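Local coordinates for protein AHL synthase (Burkholderia glumae, PDB 3P2H) that probably makes N-acyl-homoserine lactone quorum-sensing signals from S-adenosyl-L-methionine and a fatty acyl chain delivered by acyl carrier protein, at residues A[20-25]-A[65-70]; A[134-139]-A[177-182]; A[142-147]-A[170-175]. The protein carries 3 engineered substitutions. All coordinates share one frame; numbering follows the deposited sequence.

How the interactions relate
All three contacts involve one mixed beta sheet. Along the chain, interaction 1 closes before interaction 2 opens, and interaction 3 is nested inside the loop that 2 closes. Interaction 1 lays helix 13-30 on strand 64-72. Interactions 2 and 3, centres about 19 Å apart, are two stations along one antiparallel pair, strands 138-144 and 170-178, and both touch the inhibitor. Interaction 1 lies about 23 Å from interaction 2 and 18 Å from interaction 3, centre to centre; it meets interaction 2 through Leu-70 and Leu-139, while its Arg-69 comes near the bound methylthioadenosine. One sheet thus contributes to both ligand sites: Val-142 of interaction 3 touches the methylthioadenosine and also lines the inhibitor pocket.

Interaction 1: A[20-25]-A[65-70]; sequences GSYRYR and CGCARL
Helix 20-25 passes over strand 65-70 at nearly a right angle (98° between their directions), the axes 9.3 Å apart and the CA atoms of Tyr-22 and Cys-65, and of Arg-23 and Cys-67, being nearest. Tyr-22 has CG anti to the backbone N (chi1 178°), and its ring reaches the strand. Cys-67 SG meets this ring at the edge, in its plane, 3.7 Å from CE2 of Tyr-22, a sulfur-aromatic contact. The phenol oxygen ends at the Cys-65 to Gly-66 peptide, Tyr-22 OH lying 3.3 Å from Cys-65 C, and is hydrogen-bonded to Thr-106. CG of Arg-23 also touches the sulfur, 3.9 Å from Cys-67 SG. Beyond it the side chains of Arg-23 and Arg-69 cross at about a right angle, their guanidinium planes 90° apart and NH2 of Arg-23 3.5 Å from NH1 of Arg-69. Asp-48 salt-bridges both arginines, with Glu-43 on Arg-23 and Asp-45 on Arg-69, which probably offsets the like charges. Cys-65 and Gly-66 both face Gly-57 in a classic beta bulge. This is a helix packed on a sheet in the acetyltransferase-like fold of autoinducer synthases, its arginine-acid cluster bordering the methylthioadenosine pocket.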
loop_
_atom_site.group_PDB
_atom_site.type_symbol
_atom_site.label_atom_id
_atom_site.label_comp_id
_atom_site.label_asym_id
_atom_site.label_seq_id
_atom_site.Cartn_x
_atom_site.Cartn_y
_atom_site.Cartn_z
ATOM N N GLY A 20 7.702 -11.962 1.846
ATOM C CA GLY A 20 8.933 -11.504 1.232
ATOM C C GLY A 20 9.126 -12.093 -0.150
ATOM O O GLY A 20 9.637 -11.428 -1.048
ATOM N N SER A 21 8.719 -13.346 -0.316
ATOM C CA SER A 21 8.845 -14.037 -1.592
ATOM C C SER A 21 7.853 -13.460 -2.589
ATOM O O SER A 21 8.184 -13.251 -3.757
ATOM C CB SER A 21 8.583 -15.536 -1.414
ATOM O OG SER A 21 8.716 -16.231 -2.646
ATOM N N TYR A 22 6.630 -13.204 -2.132
ATOM C CA TYR A 22 5.622 -12.647 -3.017
ATOM C C TYR A 22 6.051 -11.262 -3.471
ATOM O O TYR A 22 5.885 -10.906 -4.633
ATOM C CB TYR A 22 4.270 -12.549 -2.324
ATOM C CG TYR A 22 3.215 -11.928 -3.209
ATOM C CD1 TYR A 22 2.690 -12.626 -4.301
ATOM C CD2 TYR A 22 2.757 -10.637 -2.973
ATOM C CE1 TYR A 22 1.733 -12.045 -5.130
ATOM C CE2 TYR A 22 1.805 -10.050 -3.795
ATOM C CZ TYR A 22 1.297 -10.756 -4.868
ATOM O OH TYR A 22 0.356 -10.170 -5.674
ATOM N N ARG A 23 6.606 -10.477 -2.553
ATOM C CA ARG A 23 7.055 -9.141 -2.911
ATOM C C ARG A 23 8.228 -9.204 -3.883
ATOM O O ARG A 23 8.322 -8.387 -4.796
ATOM C CB ARG A 23 7.418 -8.343 -1.653
ATOM C CG ARG A 23 6.191 -7.716 -0.997
ATOM C CD ARG A 23 6.491 -7.076 0.348
ATOM N NE ARG A 23 7.583 -6.113 0.299
ATOM C CZ ARG A 23 7.930 -5.345 1.324
ATOM N NH1 ARG A 23 7.257 -5.428 2.463
ATOM N NH2 ARG A 23 8.953 -4.510 1.220
ATOM N N TYR A 24 9.114 -10.178 -3.697
ATOM C CA TYR A 24 10.250 -10.322 -4.598
ATOM C C TYR A 24 9.748 -10.574 -6.017
ATOM O O TYR A 24 10.193 -9.945 -6.972
ATOM C CB TYR A 24 11.141 -11.497 -4.191
ATOM C CG TYR A 24 12.311 -11.684 -5.137
ATOM C CD1 TYR A 24 13.473 -10.922 -4.996
ATOM C CD2 TYR A 24 12.233 -12.570 -6.214
ATOM C CE1 TYR A 24 14.527 -11.031 -5.905
ATOM C CE2 TYR A 24 13.282 -12.688 -7.134
ATOM C CZ TYR A 24 14.426 -11.910 -6.971
ATOM O OH TYR A 24 15.459 -11.989 -7.877
ATOM N N ARG A 25 8.816 -11.507 -6.147
ATOM C CA ARG A 25 8.275 -11.851 -7.453
ATOM C C ARG A 25 7.568 -10.692 -8.152
ATOM O O ARG A 25 7.670 -10.539 -9.365
ATOM C CB ARG A 25 7.343 -13.056 -7.314
ATOM C CG ARG A 25 8.105 -14.337 -6.957
ATOM C CD ARG A 25 7.180 -15.522 -6.751
ATOM N NE ARG A 25 6.674 -15.594 -5.385
ATOM C CZ ARG A 25 5.438 -15.975 -5.076
ATOM N NH1 ARG A 25 4.597 -16.311 -6.044
ATOM N NH2 ARG A 25 5.041 -16.021 -3.807
ATOM N N CYS A 65 -1.851 -13.631 -3.125
ATOM C CA CYS A 65 -2.157 -13.069 -4.429
ATOM C C CYS A 65 -2.307 -11.555 -4.323
ATOM O O CYS A 65 -2.834 -10.909 -5.222
ATOM C CB CYS A 65 -3.438 -13.693 -4.991
ATOM S SG CYS A 65 -4.899 -13.508 -3.938
ATOM N N GLY A 66 -1.831 -10.989 -3.219
ATOM C CA GLY A 66 -1.925 -9.555 -3.035
ATOM C C GLY A 66 -1.261 -9.101 -1.750
ATOM O O GLY A 66 -1.197 -9.858 -0.784
ATOM N N CYS A 67 -0.753 -7.873 -1.738
ATOM C CA CYS A 67 -0.105 -7.347 -0.545
ATOM C C CYS A 67 -0.216 -5.832 -0.446
ATOM O O CYS A 67 -0.538 -5.152 -1.420
ATOM C CB CYS A 67 1.375 -7.748 -0.506
ATOM S SG CYS A 67 2.441 -7.001 -1.778
ATOM N N ALA A 68 0.047 -5.320 0.749
ATOM C CA ALA A 68 0.017 -3.891 1.001
ATOM C C ALA A 68 0.760 -3.622 2.298
ATOM O O ALA A 68 0.813 -4.473 3.186
ATOM C CB ALA A 68 -1.414 -3.391 1.098
ATOM N N ARG A 69 1.346 -2.438 2.386
ATOM C CA ARG A 69 2.098 -2.037 3.563
ATOM C C ARG A 69 1.523 -0.724 4.070
ATOM O O ARG A 69 1.279 0.188 3.285
ATOM C CB ARG A 69 3.577 -1.861 3.195
ATOM C CG ARG A 69 4.455 -1.435 4.346
ATOM C CD ARG A 69 5.925 -1.670 4.043
ATOM N NE ARG A 69 6.478 -0.704 3.099
ATOM C CZ ARG A 69 7.739 -0.716 2.683
ATOM N NH1 ARG A 69 8.568 -1.652 3.123
ATOM N NH2 ARG A 69 8.177 0.218 1.854
ATOM N N LEU A 70 1.295 -0.644 5.376
ATOM C CA LEU A 70 0.754 0.564 5.991
ATOM C C LEU A 70 1.707 1.086 7.059
ATOM O O LEU A 70 2.171 0.329 7.913
ATOM C CB LEU A 70 -0.617 0.278 6.616
ATOM C CG LEU A 70 -1.767 0.080 5.620
ATOM C CD1 LEU A 70 -3.005 -0.409 6.346
ATOM C CD2 LEU A 70 -2.049 1.389 4.917
#

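Interaction 2: A[134-139]-A[177-182]; sequences RGARQL and IDIDAQ. With NOO (N-(3-oxocyclohex-1-en-1-yl)octanamide), chain C.
Leu-139 and Ile-177 face each other as an antiparallel hydrogen-bonded pair of the beta ladder between strands 138-144 and 170-178, one pair from its end at Gln-138 and Asp-178. Their backbones exchange two bonds, Leu-139 N to Ile-177 O and Ile-177 N to Leu-139 O, each 2.9 Å. On the same face their CB atoms touch at 4.1 Å, and CG1 of Ile-177 reaches the terminal carbon C15 of the bound inhibitor at 3.9 Å. The next pair, Gln-138 with Asp-178, is non-hydrogen-bonded and turns its side chains to the other face, where they lie side by side and point the same way. The amide and carboxylate planes are 49° apart, and NE2 of Gln-138 gives OD1 of Asp-178 a nearly straight bond (166°), although the exact place of that oxygen is less certain.

Past the ladder Ile-179 N still donates to Arg-137 O, from above the carbonyl plane. Ile-179 is the centre of an inverse gamma turn; its CG1 stands anti to the carbonyl carbon, and CD1, extended beyond it (chi2 177°), meets Ala-136 and CG of Leu-139. Helix 120-133 backs this apolar group, with Val-128 and Ala-131 against Leu-139 and Leu-124 against Ile-177, while Trp-98 of strand 97-105 touches Ala-136 and Leu-139.

A helix terminus adjoins each segment. Gly-135, at positive phi, is the C-prime residue of the Schellman motif ending helix 120-133, and Asp-180 is the N-cap of helix 181-186, its OD1 taking Thr-183 N and its OD2 bound to His-157. The methyl CD1 of Ile-179 lies 3.4 Å from the carbonyl oxygen of Ala-136 and 4.1 Å from its CB.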
loop_
_atom_site.group_PDB
_atom_site.type_symbol
_atom_site.label_atom_id
_atom_site.label_comp_id
_atom_site.label_asym_id
_atom_site.label_seq_id
_atom_site.Cartn_x
_atom_site.Cartn_y
_atom_site.Cartn_z
ATOM N N ARG A 134 -7.342 2.734 12.989
ATOM C CA ARG A 134 -6.157 3.202 13.692
ATOM C C ARG A 134 -6.149 4.722 13.786
ATOM O O ARG A 134 -5.158 5.320 14.216
ATOM C CB ARG A 134 -4.895 2.719 12.973
ATOM C CG ARG A 134 -4.720 1.206 12.990
ATOM C CD ARG A 134 -4.562 0.714 14.410
ATOM N NE ARG A 134 -3.216 0.962 14.915
ATOM C CZ ARG A 134 -2.210 0.102 14.793
ATOM N NH1 ARG A 134 -2.408 -1.063 14.188
ATOM N NH2 ARG A 134 -1.009 0.408 15.270
ATOM N N GLY A 135 -7.250 5.342 13.363
ATOM C CA GLY A 135 -7.365 6.787 13.433
ATOM C C GLY A 135 -7.019 7.586 12.188
ATOM O O GLY A 135 -7.063 8.813 12.218
ATOM N N ALA A 136 -6.679 6.916 11.093
ATOM C CA ALA A 136 -6.330 7.626 9.871
ATOM C C ALA A 136 -7.558 8.199 9.171
ATOM O O ALA A 136 -8.614 7.559 9.120
ATOM C CB ALA A 136 -5.585 6.701 8.921
ATOM N N ARG A 137 -7.413 9.409 8.638
ATOM C CA ARG A 137 -8.491 10.071 7.912
ATOM C C ARG A 137 -8.111 10.169 6.434
ATOM O O ARG A 137 -8.942 10.485 5.583
ATOM C CB ARG A 137 -8.750 11.455 8.503
ATOM C CG ARG A 137 -9.345 11.372 9.902
ATOM C CD ARG A 137 -9.430 12.718 10.600
ATOM N NE ARG A 137 -10.109 12.581 11.891
ATOM C CZ ARG A 137 -10.393 13.596 12.702
ATOM N NH1 ARG A 137 -10.054 14.834 12.368
ATOM N NH2 ARG A 137 -11.042 13.376 13.839
ATOM N N GLN A 138 -6.845 9.883 6.144
ATOM C CA GLN A 138 -6.327 9.902 4.779
ATOM C C GLN A 138 -5.155 8.945 4.616
ATOM O O GLN A 138 -4.449 8.627 5.578
ATOM C CB GLN A 138 -5.825 11.293 4.396
ATOM C CG GLN A 138 -6.871 12.362 4.200
ATOM C CD GLN A 138 -6.226 13.701 3.909
ATOM O OE1 GLN A 138 -5.496 14.236 4.736
ATOM N NE2 GLN A 138 -6.480 14.241 2.728
ATOM N N LEU A 139 -4.969 8.486 3.383
ATOM C CA LEU A 139 -3.850 7.630 3.033
ATOM C C LEU A 139 -3.076 8.426 1.989
ATOM O O LEU A 139 -3.662 9.202 1.226
ATOM C CB LEU A 139 -4.313 6.315 2.408
ATOM C CG LEU A 139 -5.083 5.320 3.269
ATOM C CD1 LEU A 139 -5.392 4.101 2.428
ATOM C CD2 LEU A 139 -4.272 4.936 4.489
ATOM N N ILE A 177 -5.830 9.512 -0.696
ATOM C CA ILE A 177 -7.086 8.772 -0.702
ATOM C C ILE A 177 -7.775 9.256 0.572
ATOM O O ILE A 177 -7.300 8.979 1.677
ATOM C CB ILE A 177 -6.916 7.240 -0.613
ATOM C CG1 ILE A 177 -6.459 6.670 -1.956
ATOM C CG2 ILE A 177 -8.243 6.601 -0.238
ATOM C CD1 ILE A 177 -6.366 5.147 -1.966
ATOM N N ASP A 178 -8.863 10.009 0.423
ATOM C CA ASP A 178 -9.591 10.510 1.584
ATOM C C ASP A 178 -10.493 9.424 2.136
ATOM O O ASP A 178 -11.304 8.860 1.407
ATOM C CB ASP A 178 -10.464 11.721 1.225
ATOM C CG ASP A 178 -9.659 12.983 0.993
ATOM O OD1 ASP A 178 -8.439 12.975 1.247
ATOM O OD2 ASP A 178 -10.259 13.993 0.564
ATOM N N ILE A 179 -10.346 9.124 3.419
ATOM C CA ILE A 179 -11.194 8.117 4.038
ATOM C C ILE A 179 -12.486 8.826 4.445
ATOM O O ILE A 179 -12.735 9.089 5.620
ATOM C CB ILE A 179 -10.506 7.478 5.268
ATOM C CG1 ILE A 179 -9.188 6.828 4.833
ATOM C CG2 ILE A 179 -11.425 6.426 5.892
ATOM C CD1 ILE A 179 -8.361 6.225 5.971
ATOM N N ASP A 180 -13.296 9.156 3.444
ATOM C CA ASP A 180 -14.554 9.843 3.672
ATOM C C ASP A 180 -15.730 8.951 3.275
ATOM O O ASP A 180 -15.546 7.782 2.924
ATOM C CB ASP A 180 -14.589 11.157 2.875
ATOM C CG ASP A 180 -14.353 10.953 1.384
ATOM O OD1 ASP A 180 -14.430 9.801 0.901
ATOM O OD2 ASP A 180 -14.102 11.959 0.687
ATOM N N ALA A 181 -16.937 9.509 3.320
ATOM C CA ALA A 181 -18.139 8.754 2.982
ATOM C C ALA A 181 -18.041 8.074 1.615
ATOM O O ALA A 181 -18.416 6.914 1.467
ATOM C CB ALA A 181 -19.363 9.673 3.028
ATOM N N GLN A 182 -17.530 8.794 0.623
ATOM C CA GLN A 182 -17.394 8.256 -0.726
ATOM C C GLN A 182 -16.484 7.032 -0.778
ATOM O O GLN A 182 -16.846 5.997 -1.337
ATOM C CB GLN A 182 -16.830 9.322 -1.668
ATOM C CG GLN A 182 -16.821 8.891 -3.128
ATOM C CD GLN A 182 -16.110 9.886 -4.033
ATOM O OE1 GLN A 182 -16.342 11.089 -3.955
ATOM N NE2 GLN A 182 -15.246 9.381 -4.899
HETATM C C1 NOO C . 1.110 -1.857 -9.311
HETATM O O1 NOO C . 0.499 -1.636 -10.352
HETATM C C2 NOO C . 1.135 -0.867 -8.154
HETATM C C3 NOO C . 2.227 -0.766 -7.282
HETATM C C4 NOO C . 3.325 -1.844 -7.392
HETATM C C5 NOO C . 2.817 -3.257 -7.887
HETATM C C6 NOO C . 1.922 -3.182 -9.163
HETATM N N7 NOO C . 2.419 0.282 -6.285
HETATM C C8 NOO C . 2.832 0.312 -4.927
HETATM O O8 NOO C . 3.855 -0.213 -4.497
HETATM C C9 NOO C . 1.967 1.050 -3.881
HETATM C C10 NOO C . 0.824 1.992 -4.340
HETATM C C11 NOO C . 0.606 3.102 -3.275
HETATM C C12 NOO C . -0.881 3.446 -3.072
HETATM C C13 NOO C . -1.047 4.637 -2.103
HETATM C C14 NOO C . -2.290 5.479 -2.447
HETATM C C15 NOO C . -2.590 6.514 -1.358
#

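Interaction 3: A[142-147]-A[170-175]; sequences VTFCSM and RMVVAC. Engineered in segment 142-147: Met-147 (natural residue Ile). With NOO (N-(3-oxocyclohex-1-en-1-yl)octanamide), chain C.
Phe-144 and Val-172 cross obliquely at the C-terminal end of strand 138-144, CD1 of the ring 3.7 Å from CG1 of the valine. Phe-144 CG is anti to the carbonyl carbon (chi1 -69°), and one ring face is turned to the inhibitor, whose cyclohexenone atom C3 sits 4.0 Å above the plane, over its centre. Arg-170 runs alongside the phenylalanine, pointing the same way: its CD touches CE2 and CZ, and the guanidinium plane is inclined 44° to the ring. CG1 of Val-142 touches CG2 of Val-172.

Thr-143 and Val-173 turn their side chains to the face opposite Val-142 and Ala-174; the methyl CG2 of Thr-143 is wedged between the inhibitor chain at C12 (3.4 Å) and CB of Cys-175 (3.3 Å, tighter than usual carbon packing). The threonine hydroxyl donates to Phe-144 O from above the carbonyl plane. Cys-145 lays SG against CG of Met-171, 3.5 Å apart, and also touches CG1 of Val-173.

Thr-143 and Val-173 form a hydrogen-bonded antiparallel pair, and the nearly straight bond from Cys-145 N to Met-171 O (169°) carries the pairing into the helix, for which Phe-144 is the N-cap. Water 1 donates to the same Met-171 O and accepts from Ser-146 N. The engineered Met-147 brings CE to 3.7 Å from C2 of the inhibitor. The octanoyl chain passes the backbone of both strands, C11 lying 3.1 Å from Val-142 O and the terminal C15 3.1 Å from Cys-175 O.

Around it, Leu-31 and Trp-33 from the loops pack on Phe-144, Glu-148 of helix 145-154 touches Thr-143 and Val-173, and strands 157-160 and 165-167 both pair antiparallel with strand 170-178.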
loop_
_atom_site.group_PDB
_atom_site.type_symbol
_atom_site.label_atom_id
_atom_site.label_comp_id
_atom_site.label_asym_id
_atom_site.label_seq_id
_atom_site.Cartn_x
_atom_site.Cartn_y
_atom_site.Cartn_z
ATOM N N VAL A 142 3.061 6.906 -3.121
ATOM C CA VAL A 142 3.415 6.967 -4.525
ATOM C C VAL A 142 2.710 5.813 -5.207
ATOM O O VAL A 142 2.856 4.654 -4.803
ATOM C CB VAL A 142 4.935 6.830 -4.730
ATOM C CG1 VAL A 142 5.265 6.873 -6.206
ATOM C CG2 VAL A 142 5.652 7.932 -3.989
ATOM N N THR A 143 1.941 6.122 -6.237
ATOM C CA THR A 143 1.208 5.082 -6.938
ATOM C C THR A 143 1.405 5.187 -8.438
ATOM O O THR A 143 1.507 6.286 -8.980
ATOM C CB THR A 143 -0.305 5.184 -6.653
ATOM O OG1 THR A 143 -0.948 5.899 -7.715
ATOM C CG2 THR A 143 -0.544 5.944 -5.370
ATOM N N PHE A 144 1.473 4.038 -9.102
ATOM C CA PHE A 144 1.609 4.016 -10.550
ATOM C C PHE A 144 0.329 4.692 -11.046
ATOM O O PHE A 144 -0.730 4.514 -10.445
ATOM C CB PHE A 144 1.654 2.573 -11.053
ATOM C CG PHE A 144 2.908 1.829 -10.682
ATOM C CD1 PHE A 144 3.733 2.275 -9.656
ATOM C CD2 PHE A 144 3.245 0.651 -11.344
ATOM C CE1 PHE A 144 4.878 1.555 -9.294
ATOM C CE2 PHE A 144 4.381 -0.071 -10.990
ATOM C CZ PHE A 144 5.197 0.379 -9.967
ATOM N N CYS A 145 0.411 5.474 -12.114
ATOM C CA CYS A 145 -0.794 6.128 -12.603
ATOM C C CYS A 145 -1.824 5.093 -13.047
ATOM O O CYS A 145 -3.021 5.328 -12.957
ATOM C CB CYS A 145 -0.459 7.090 -13.741
ATOM S SG CYS A 145 0.348 8.599 -13.159
ATOM N N SER A 146 -1.363 3.938 -13.510
ATOM C CA SER A 146 -2.291 2.897 -13.938
ATOM C C SER A 146 -3.114 2.423 -12.740
ATOM O O SER A 146 -4.292 2.092 -12.874
ATOM C CB SER A 146 -1.525 1.725 -14.554
ATOM O OG SER A 146 -0.576 1.206 -13.647
ATOM N N MET A 147 -2.484 2.394 -11.570
ATOM C CA MET A 147 -3.157 1.983 -10.341
ATOM C C MET A 147 -4.092 3.115 -9.916
ATOM O O MET A 147 -5.186 2.876 -9.412
ATOM C CB MET A 147 -2.124 1.709 -9.242
ATOM C CG MET A 147 -2.714 1.251 -7.917
ATOM S SD MET A 147 -3.732 -0.233 -8.066
ATOM C CE MET A 147 -2.485 -1.483 -8.082
ATOM N N ARG A 170 8.558 4.443 -15.590
ATOM C CA ARG A 170 7.233 4.127 -15.037
ATOM C C ARG A 170 6.514 5.370 -14.524
ATOM O O ARG A 170 6.964 6.005 -13.572
ATOM C CB ARG A 170 7.355 3.110 -13.896
ATOM C CG ARG A 170 7.702 1.694 -14.342
ATOM C CD ARG A 170 7.702 0.716 -13.163
ATOM N NE ARG A 170 8.939 0.788 -12.389
ATOM C CZ ARG A 170 10.145 0.545 -12.903
ATOM N NH1 ARG A 170 10.267 0.214 -14.187
ATOM N NH2 ARG A 170 11.232 0.635 -12.140
ATOM N N MET A 171 5.389 5.708 -15.148
ATOM C CA MET A 171 4.624 6.886 -14.749
ATOM C C MET A 171 3.975 6.674 -13.389
ATOM O O MET A 171 3.208 5.728 -13.202
ATOM C CB MET A 171 3.542 7.197 -15.786
ATOM C CG MET A 171 2.832 8.537 -15.570
ATOM S SD MET A 171 3.888 9.994 -15.874
ATOM C CE MET A 171 4.260 9.750 -17.599
ATOM N N VAL A 172 4.291 7.554 -12.444
ATOM C CA VAL A 172 3.744 7.477 -11.094
ATOM C C VAL A 172 3.367 8.865 -10.591
ATOM O O VAL A 172 3.709 9.881 -11.205
ATOM C CB VAL A 172 4.760 6.869 -10.098
ATOM C CG1 VAL A 172 5.282 5.539 -10.623
ATOM C CG2 VAL A 172 5.907 7.843 -9.873
ATOM N N VAL A 173 2.667 8.903 -9.466
ATOM C CA VAL A 173 2.253 10.165 -8.887
ATOM C C VAL A 173 1.967 9.997 -7.406
ATOM O O VAL A 173 1.515 8.940 -6.973
ATOM C CB VAL A 173 0.983 10.703 -9.596
ATOM C CG1 VAL A 173 -0.210 9.798 -9.298
ATOM C CG2 VAL A 173 0.715 12.123 -9.162
ATOM N N ALA A 174 2.259 11.029 -6.622
ATOM C CA ALA A 174 1.982 10.977 -5.193
ATOM C C ALA A 174 0.462 11.071 -5.134
ATOM O O ALA A 174 -0.128 11.979 -5.720
ATOM C CB ALA A 174 2.626 12.152 -4.486
ATOM N N CYS A 175 -0.172 10.143 -4.429
ATOM C CA CYS A 175 -1.629 10.111 -4.385
ATOM C C CYS A 175 -2.255 10.082 -2.996
ATOM O O CYS A 175 -1.775 9.387 -2.094
ATOM C CB CYS A 175 -2.098 8.890 -5.192
ATOM S SG CYS A 175 -3.880 8.630 -5.426
HETATM C C1 NOO C . 1.110 -1.857 -9.311
HETATM O O1 NOO C . 0.499 -1.636 -10.352
HETATM C C2 NOO C . 1.135 -0.867 -8.154
HETATM C C3 NOO C . 2.227 -0.766 -7.282
HETATM C C4 NOO C . 3.325 -1.844 -7.392
HETATM C C5 NOO C . 2.817 -3.257 -7.887
HETATM C C6 NOO C . 1.922 -3.182 -9.163
HETATM N N7 NOO C . 2.419 0.282 -6.285
HETATM C C8 NOO C . 2.832 0.312 -4.927
HETATM O O8 NOO C . 3.855 -0.213 -4.497
HETATM C C9 NOO C . 1.967 1.050 -3.881
HETATM C C10 NOO C . 0.824 1.992 -4.340
HETATM C C11 NOO C . 0.606 3.102 -3.275
HETATM C C12 NOO C . -0.881 3.446 -3.072
HETATM C C13 NOO C . -1.047 4.637 -2.103
HETATM C C14 NOO C . -2.290 5.479 -2.447
HETATM C C15 NOO C . -2.590 6.514 -1.358
HETATM O O HOH W 1 1.748 3.925 -14.347
#